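PDB 1WU2: molybdopterin biosynthesis moeA protein from Pyrococcus horikoshii, which probably takes part in molybdenum cofactor biosynthesis, acting on molybdopterin at the step where the metal is inserted. Local coordinates for residues A[181-186]-A[316-321]; A[217-222]-A[302-307]. All blocks are in the same frame, centred on the assembly; numbering follows the deposited sequence.

Contact 1: residues A[181-186]-A[316-321]; sequences VKPKVG and AKMVGA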
ATOM      1  N   VAL A 181       0.917  13.261  14.888  1.00 28.14           N
ATOM      2  CA  VAL A 181      -0.272  12.717  15.527  1.00 28.18           C
ATOM      3  C   VAL A 181      -1.315  12.495  14.439  1.00 28.12           C
ATOM      4  O   VAL A 181      -1.481  13.337  13.555  1.00 28.15           O
ATOM      5  CB  VAL A 181      -0.824  13.678  16.611  1.00 28.14           C
ATOM      6  CG1 VAL A 181      -2.229  13.272  17.055  1.00 28.13           C
ATOM      7  CG2 VAL A 181       0.119  13.720  17.809  1.00 28.39           C
ATOM      8  N   LYS A 182      -1.989  11.350  14.500  1.00 28.15           N
ATOM      9  CA  LYS A 182      -3.026  11.001  13.539  1.00 28.19           C
ATOM     10  C   LYS A 182      -4.191  11.969  13.684  1.00 28.43           C
ATOM     11  O   LYS A 182      -4.717  12.125  14.788  1.00 28.59           O
ATOM     12  CB  LYS A 182      -3.533   9.583  13.782  1.00 28.05           C
ATOM     13  CG  LYS A 182      -2.486   8.504  13.627  1.00 28.02           C
ATOM     14  CD  LYS A 182      -3.133   7.131  13.578  1.00 28.09           C
ATOM     15  CE  LYS A 182      -2.103   6.026  13.463  1.00 28.03           C
ATOM     16  NZ  LYS A 182      -2.761   4.706  13.276  1.00 28.03           N
ATOM     17  N   PRO A 183      -4.597  12.621  12.593  1.00 28.60           N
ATOM     18  CA  PRO A 183      -5.781  13.483  12.629  1.00 28.71           C
ATOM     19  C   PRO A 183      -7.004  12.694  13.066  1.00 28.88           C
ATOM     20  O   PRO A 183      -7.262  11.616  12.533  1.00 28.94           O
ATOM     21  CB  PRO A 183      -5.937  13.942  11.172  1.00 28.74           C
ATOM     22  CG  PRO A 183      -4.608  13.746  10.550  1.00 28.70           C
ATOM     23  CD  PRO A 183      -3.981  12.592  11.255  1.00 28.56           C
ATOM     24  N   LYS A 184      -7.731  13.215  14.043  1.00 29.15           N
ATOM     25  CA  LYS A 184      -8.977  12.604  14.473  1.00 29.27           C
ATOM     26  C   LYS A 184     -10.069  12.983  13.474  1.00 29.08           C
ATOM     27  O   LYS A 184     -10.305  14.160  13.230  1.00 29.03           O
ATOM     28  CB  LYS A 184      -9.338  13.080  15.878  1.00 29.51           C
ATOM     29  CG  LYS A 184      -8.344  12.640  16.952  1.00 30.06           C
ATOM     30  CD  LYS A 184      -8.427  13.517  18.211  1.00 31.01           C
ATOM     31  CE  LYS A 184      -7.055  13.776  18.845  1.00 31.56           C
ATOM     32  NZ  LYS A 184      -6.918  15.189  19.330  1.00 32.04           N
ATOM     33  N   VAL A 185     -10.716  11.978  12.889  1.00 28.99           N
ATOM     34  CA  VAL A 185     -11.753  12.181  11.883  1.00 28.92           C
ATOM     35  C   VAL A 185     -13.079  11.644  12.405  1.00 29.01           C
ATOM     36  O   VAL A 185     -13.245  10.438  12.540  1.00 28.67           O
ATOM     37  CB  VAL A 185     -11.398  11.442  10.570  1.00 28.90           C
ATOM     38  CG1 VAL A 185     -12.520  11.568   9.534  1.00 28.93           C
ATOM     39  CG2 VAL A 185     -10.084  11.953  10.011  1.00 28.63           C
ATOM     40  N   GLY A 186     -14.017  12.543  12.692  1.00 29.29           N
ATOM     41  CA  GLY A 186     -15.350  12.160  13.119  1.00 29.66           C
ATOM     42  C   GLY A 186     -16.156  11.554  11.983  1.00 30.04           C
ATOM     43  O   GLY A 186     -15.962  11.902  10.821  1.00 29.77           O
ATOM     44  N   ALA A 316      -3.754  13.683   3.890  1.00 26.37           N
ATOM     45  CA  ALA A 316      -2.347  13.703   3.505  1.00 26.59           C
ATOM     46  C   ALA A 316      -1.715  15.067   3.769  1.00 26.77           C
ATOM     47  O   ALA A 316      -0.565  15.148   4.176  1.00 26.85           O
ATOM     48  CB  ALA A 316      -2.191  13.323   2.037  1.00 26.64           C
ATOM     49  N   LYS A 317      -2.473  16.135   3.542  1.00 27.16           N
ATOM     50  CA  LYS A 317      -1.996  17.491   3.809  1.00 27.45           C
ATOM     51  C   LYS A 317      -1.810  17.745   5.306  1.00 28.15           C
ATOM     52  O   LYS A 317      -0.907  18.478   5.706  1.00 28.22           O
ATOM     53  CB  LYS A 317      -2.957  18.532   3.223  1.00 27.31           C
ATOM     54  CG  LYS A 317      -2.288  19.864   2.897  1.00 26.63           C
ATOM     55  CD  LYS A 317      -3.217  21.039   3.097  1.00 25.63           C
ATOM     56  CE  LYS A 317      -2.471  22.354   2.962  1.00 25.42           C
ATOM     57  NZ  LYS A 317      -3.403  23.481   2.729  1.00 25.20           N
HETATM   58  N   MSE A 318      -2.658  17.124   6.123  1.00 28.98           N
HETATM   59  CA  MSE A 318      -2.648  17.331   7.573  1.00 29.71           C
HETATM   60  C   MSE A 318      -1.413  16.712   8.242  1.00 29.55           C
HETATM   61  O   MSE A 318      -0.913  17.243   9.227  1.00 29.57           O
HETATM   62  CB  MSE A 318      -3.936  16.781   8.203  1.00 30.26           C
HETATM   63  CG  MSE A 318      -5.166  17.624   7.899  1.00 32.68           C
HETATM   64 SE   MSE A 318      -6.843  16.880   8.596  1.00 40.07          SE
HETATM   65  CE  MSE A 318      -7.094  18.121  10.022  1.00 38.51           C
ATOM     66  N   VAL A 319      -0.922  15.599   7.700  1.00 29.45           N
ATOM     67  CA  VAL A 319       0.306  14.971   8.193  1.00 29.29           C
ATOM     68  C   VAL A 319       1.525  15.277   7.306  1.00 29.23           C
ATOM     69  O   VAL A 319       2.640  14.851   7.608  1.00 29.27           O
ATOM     70  CB  VAL A 319       0.146  13.437   8.333  1.00 29.41           C
ATOM     71  CG1 VAL A 319      -0.971  13.104   9.314  1.00 29.51           C
ATOM     72  CG2 VAL A 319      -0.100  12.766   6.975  1.00 29.26           C
ATOM     73  N   GLY A 320       1.313  16.019   6.221  1.00 29.03           N
ATOM     74  CA  GLY A 320       2.369  16.314   5.267  1.00 28.95           C
ATOM     75  C   GLY A 320       2.918  15.087   4.557  1.00 28.86           C
ATOM     76  O   GLY A 320       4.102  15.041   4.225  1.00 28.78           O
ATOM     77  N   ALA A 321       2.057  14.097   4.325  1.00 28.80           N
ATOM     78  CA  ALA A 321       2.450  12.848   3.679  1.00 28.81           C
ATOM     79  C   ALA A 321       2.970  13.073   2.265  1.00 28.92           C
ATOM     80  O   ALA A 321       2.389  13.840   1.493  1.00 28.71           O
ATOM     81  CB  ALA A 321       1.279  11.876   3.650  1.00 28.79           C
TER
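The ring of Pro183 rests on two neighbouring side chains at the end of helix 300-319, those of Met318 and Val319. The side chains meet by apolar packing alone. The closest approach is from Pro183 CD to Val319 CG1, at 3.6 Å. The same methyl also reaches Pro183 CG at 3.9 Å, and the two side chains cross at about a right angle. Met318, a selenomethionine, takes the next part of the ring. Its CB lies 3.9 Å from Pro183 CG, and its SE lies 4.0 Å from Pro183 CB. The ring and the Met318 chain run past each other in opposite directions. With chi1 at -60°, Val319 CG1 stands beside its own backbone N, and from there it meets the CD side of the proline.

The helix end is set by a Schellman motif. Ala321 N is hydrogen-bonded to Ala316 O at 2.8 Å, and a weak hydrogen bond joins Gly320 N to Lys317 O. Gly320 has positive phi, so the chain turns away just after the two contact residues. This helix end is also held through Lys317 NZ, which is hydrogen-bonded to the carbonyls of Leu18 and Ile21.

Pro183 precedes strand 184-190, and its backbone is hydrogen-bonded to Glu226, at the start of strand 226-233. Met318 also touches Asp252 of strand 252-255. The contact thus lays the end of helix 300-319 against the end of the sheet where the parallel strands 184-190, 226-233 and 252-255 begin.

Contact 2: residues A[217-222]-A[302-307]; sequences QGLVEK and SVFAQF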
ATOM      1  N   GLN A 217     -14.184   3.967   8.263  1.00 25.83           N
ATOM      2  CA  GLN A 217     -13.246   3.687   9.352  1.00 25.93           C
ATOM      3  C   GLN A 217     -11.948   3.121   8.780  1.00 25.58           C
ATOM      4  O   GLN A 217     -10.869   3.613   9.078  1.00 25.71           O
ATOM      5  CB  GLN A 217     -13.845   2.706  10.364  1.00 26.02           C
ATOM      6  CG  GLN A 217     -14.835   3.345  11.320  1.00 27.05           C
ATOM      7  CD  GLN A 217     -15.751   2.332  11.987  1.00 28.23           C
ATOM      8  OE1 GLN A 217     -15.324   1.591  12.874  1.00 29.81           O
ATOM      9  NE2 GLN A 217     -17.010   2.302  11.567  1.00 28.76           N
ATOM     10  N   GLY A 218     -12.068   2.099   7.943  1.00 25.26           N
ATOM     11  CA  GLY A 218     -10.921   1.501   7.286  1.00 25.06           C
ATOM     12  C   GLY A 218     -10.160   2.457   6.385  1.00 24.81           C
ATOM     13  O   GLY A 218      -8.937   2.421   6.347  1.00 24.54           O
ATOM     14  N   LEU A 219     -10.886   3.310   5.667  1.00 24.73           N
ATOM     15  CA  LEU A 219     -10.283   4.220   4.696  1.00 24.63           C
ATOM     16  C   LEU A 219      -9.497   5.320   5.399  1.00 24.74           C
ATOM     17  O   LEU A 219      -8.429   5.727   4.932  1.00 24.29           O
ATOM     18  CB  LEU A 219     -11.359   4.839   3.794  1.00 24.62           C
ATOM     19  CG  LEU A 219     -11.932   3.957   2.676  1.00 24.46           C
ATOM     20  CD1 LEU A 219     -13.217   4.568   2.122  1.00 24.04           C
ATOM     21  CD2 LEU A 219     -10.916   3.757   1.565  1.00 24.45           C
ATOM     22  N   VAL A 220     -10.031   5.789   6.528  1.00 24.84           N
ATOM     23  CA  VAL A 220      -9.369   6.801   7.342  1.00 24.91           C
ATOM     24  C   VAL A 220      -8.110   6.218   7.981  1.00 25.09           C
ATOM     25  O   VAL A 220      -7.085   6.887   8.044  1.00 24.92           O
ATOM     26  CB  VAL A 220     -10.320   7.370   8.424  1.00 24.94           C
ATOM     27  CG1 VAL A 220      -9.555   8.181   9.473  1.00 25.14           C
ATOM     28  CG2 VAL A 220     -11.391   8.240   7.784  1.00 25.03           C
ATOM     29  N   GLU A 221      -8.193   4.972   8.443  1.00 25.58           N
ATOM     30  CA  GLU A 221      -7.050   4.281   9.052  1.00 26.06           C
ATOM     31  C   GLU A 221      -5.980   3.964   8.005  1.00 25.79           C
ATOM     32  O   GLU A 221      -4.788   3.961   8.308  1.00 25.89           O
ATOM     33  CB  GLU A 221      -7.496   2.992   9.764  1.00 26.27           C
ATOM     34  CG  GLU A 221      -8.331   3.237  11.018  1.00 27.83           C
ATOM     35  CD  GLU A 221      -9.027   1.990  11.557  1.00 29.94           C
ATOM     36  OE1 GLU A 221      -9.341   1.069  10.769  1.00 31.13           O
ATOM     37  OE2 GLU A 221      -9.272   1.932  12.785  1.00 31.97           O
ATOM     38  N   LYS A 222      -6.409   3.715   6.772  1.00 25.62           N
ATOM     39  CA  LYS A 222      -5.484   3.473   5.668  1.00 25.61           C
ATOM     40  C   LYS A 222      -4.695   4.741   5.352  1.00 25.61           C
ATOM     41  O   LYS A 222      -3.521   4.671   4.994  1.00 25.64           O
ATOM     42  CB  LYS A 222      -6.246   2.999   4.425  1.00 25.66           C
ATOM     43  CG  LYS A 222      -5.362   2.693   3.214  1.00 25.70           C
ATOM     44  CD  LYS A 222      -6.194   2.362   1.988  1.00 25.92           C
ATOM     45  CE  LYS A 222      -5.308   2.067   0.789  1.00 26.44           C
ATOM     46  NZ  LYS A 222      -6.091   1.605  -0.389  1.00 26.60           N
ATOM     47  N   SER A 302     -20.490   6.143  -4.239  1.00 31.11           N
ATOM     48  CA  SER A 302     -20.354   7.599  -4.232  1.00 30.37           C
ATOM     49  C   SER A 302     -19.493   8.149  -3.081  1.00 29.39           C
ATOM     50  O   SER A 302     -18.787   9.137  -3.259  1.00 29.34           O
ATOM     51  CB  SER A 302     -21.745   8.235  -4.205  1.00 30.42           C
ATOM     52  OG  SER A 302     -21.671   9.647  -4.251  1.00 30.98           O
ATOM     53  N   VAL A 303     -19.558   7.522  -1.909  1.00 28.33           N
ATOM     54  CA  VAL A 303     -18.714   7.906  -0.773  1.00 27.46           C
ATOM     55  C   VAL A 303     -17.242   7.607  -1.061  1.00 26.67           C
ATOM     56  O   VAL A 303     -16.366   8.365  -0.656  1.00 26.43           O
ATOM     57  CB  VAL A 303     -19.138   7.172   0.530  1.00 27.42           C
ATOM     58  CG1 VAL A 303     -18.084   7.329   1.631  1.00 27.68           C
ATOM     59  CG2 VAL A 303     -20.472   7.686   1.010  1.00 27.32           C
ATOM     60  N   PHE A 304     -16.984   6.499  -1.752  1.00 25.85           N
ATOM     61  CA  PHE A 304     -15.627   6.060  -2.078  1.00 25.35           C
ATOM     62  C   PHE A 304     -14.940   7.054  -3.007  1.00 24.97           C
ATOM     63  O   PHE A 304     -13.791   7.423  -2.788  1.00 24.77           O
ATOM     64  CB  PHE A 304     -15.674   4.677  -2.730  1.00 25.22           C
ATOM     65  CG  PHE A 304     -14.319   4.080  -3.015  1.00 24.97           C
ATOM     66  CD1 PHE A 304     -13.637   3.368  -2.035  1.00 24.44           C
ATOM     67  CD2 PHE A 304     -13.743   4.199  -4.276  1.00 24.54           C
ATOM     68  CE1 PHE A 304     -12.397   2.804  -2.297  1.00 24.12           C
ATOM     69  CE2 PHE A 304     -12.505   3.639  -4.546  1.00 24.52           C
ATOM     70  CZ  PHE A 304     -11.828   2.939  -3.556  1.00 24.73           C
ATOM     71  N   ALA A 305     -15.654   7.479  -4.044  1.00 24.73           N
ATOM     72  CA  ALA A 305     -15.144   8.473  -4.984  1.00 24.51           C
ATOM     73  C   ALA A 305     -14.915   9.819  -4.294  1.00 24.30           C
ATOM     74  O   ALA A 305     -13.937  10.511  -4.572  1.00 23.92           O
ATOM     75  CB  ALA A 305     -16.104   8.634  -6.142  1.00 24.59           C
ATOM     76  N   GLN A 306     -15.817  10.179  -3.387  1.00 24.12           N
ATOM     77  CA  GLN A 306     -15.683  11.415  -2.626  1.00 24.11           C
ATOM     78  C   GLN A 306     -14.502  11.356  -1.660  1.00 23.91           C
ATOM     79  O   GLN A 306     -13.858  12.368  -1.406  1.00 23.59           O
ATOM     80  CB  GLN A 306     -16.969  11.712  -1.861  1.00 24.20           C
ATOM     81  CG  GLN A 306     -18.073  12.276  -2.744  1.00 24.73           C
ATOM     82  CD  GLN A 306     -19.416  12.338  -2.044  1.00 25.18           C
ATOM     83  OE1 GLN A 306     -19.573  11.821  -0.933  1.00 24.84           O
ATOM     84  NE2 GLN A 306     -20.389  12.973  -2.690  1.00 25.08           N
ATOM     85  N   PHE A 307     -14.214  10.170  -1.131  1.00 23.90           N
ATOM     86  CA  PHE A 307     -13.112  10.015  -0.193  1.00 23.99           C
ATOM     87  C   PHE A 307     -11.780  10.135  -0.925  1.00 23.92           C
ATOM     88  O   PHE A 307     -10.894  10.861  -0.491  1.00 23.85           O
ATOM     89  CB  PHE A 307     -13.186   8.678   0.551  1.00 24.25           C
ATOM     90  CG  PHE A 307     -12.053   8.474   1.517  1.00 24.70           C
ATOM     91  CD1 PHE A 307     -12.168   8.878   2.836  1.00 24.97           C
ATOM     92  CD2 PHE A 307     -10.858   7.920   1.090  1.00 25.35           C
ATOM     93  CE1 PHE A 307     -11.115   8.715   3.715  1.00 25.27           C
ATOM     94  CE2 PHE A 307      -9.802   7.754   1.965  1.00 25.34           C
ATOM     95  CZ  PHE A 307      -9.928   8.151   3.277  1.00 25.43           C
TER
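Leu219 and Phe307 meet through a CH-pi contact. Leu219 CB sits over one face of the Phe307 ring, 3.8 Å from its centroid and 16° off the ring normal. It is shifted toward the rim, and Leu219 CB is nearest to Phe307 CZ, at 3.6 Å. The Phe307 chi1 of 179° turns CG away from its backbone N and sends the ring toward helix 212-222. The ring tip also lies close to the backbone there, with Phe307 CZ 3.3 Å from Leu219 O.

The other contacts are apolar packing. Leu219 CD1 reaches Phe307 CG at 4.1 Å, so the leucine covers the ring from its tip back to its root. Leu219 CD2 lies 4.2 Å from Phe304 CE1. Val220 CG2 comes to Phe307 CE1 at 4.1 Å, and the two side chains cross at about a right angle. With an alanine at Phe307, Leu219 CB and Val220 CG2 would probably lose the ring they pack on, opening a gap between the helices.

Outside the pair, Leu216 also touches Phe307, and Phe304 stacks edge-to-face with Tyr396. Leu219 packs on Pro163 of the second subunit.

The short segments run nearly parallel, at -17°, with axes 11.7 Å apart. The Phe307 ring and Leu219 pack together between the axes. Both helices belong to the probable molybdopterin-binding domain, an alpha/beta fold in which helices pack against a mixed, largely parallel sheet.

Both contacts are buried and both use helix 300-319, at different points along its length. Contact 1 uses its C-terminal end, against the chain that leads into strand 184-190. Contact 2 uses an earlier part, against helix 212-222. Their centres lie about 14 Å apart, and contact 2 is nested within the chain loop closed by contact 1. They touch where Val185 CG2 meets Val220 CG1 at 3.8 Å. Both are apolar, but contact 1 joins a proline ring to aliphatic chains, whereas contact 2 adds an aromatic face. The second subunit packs on contact 2, whereas contact 1 is covered within its own chain.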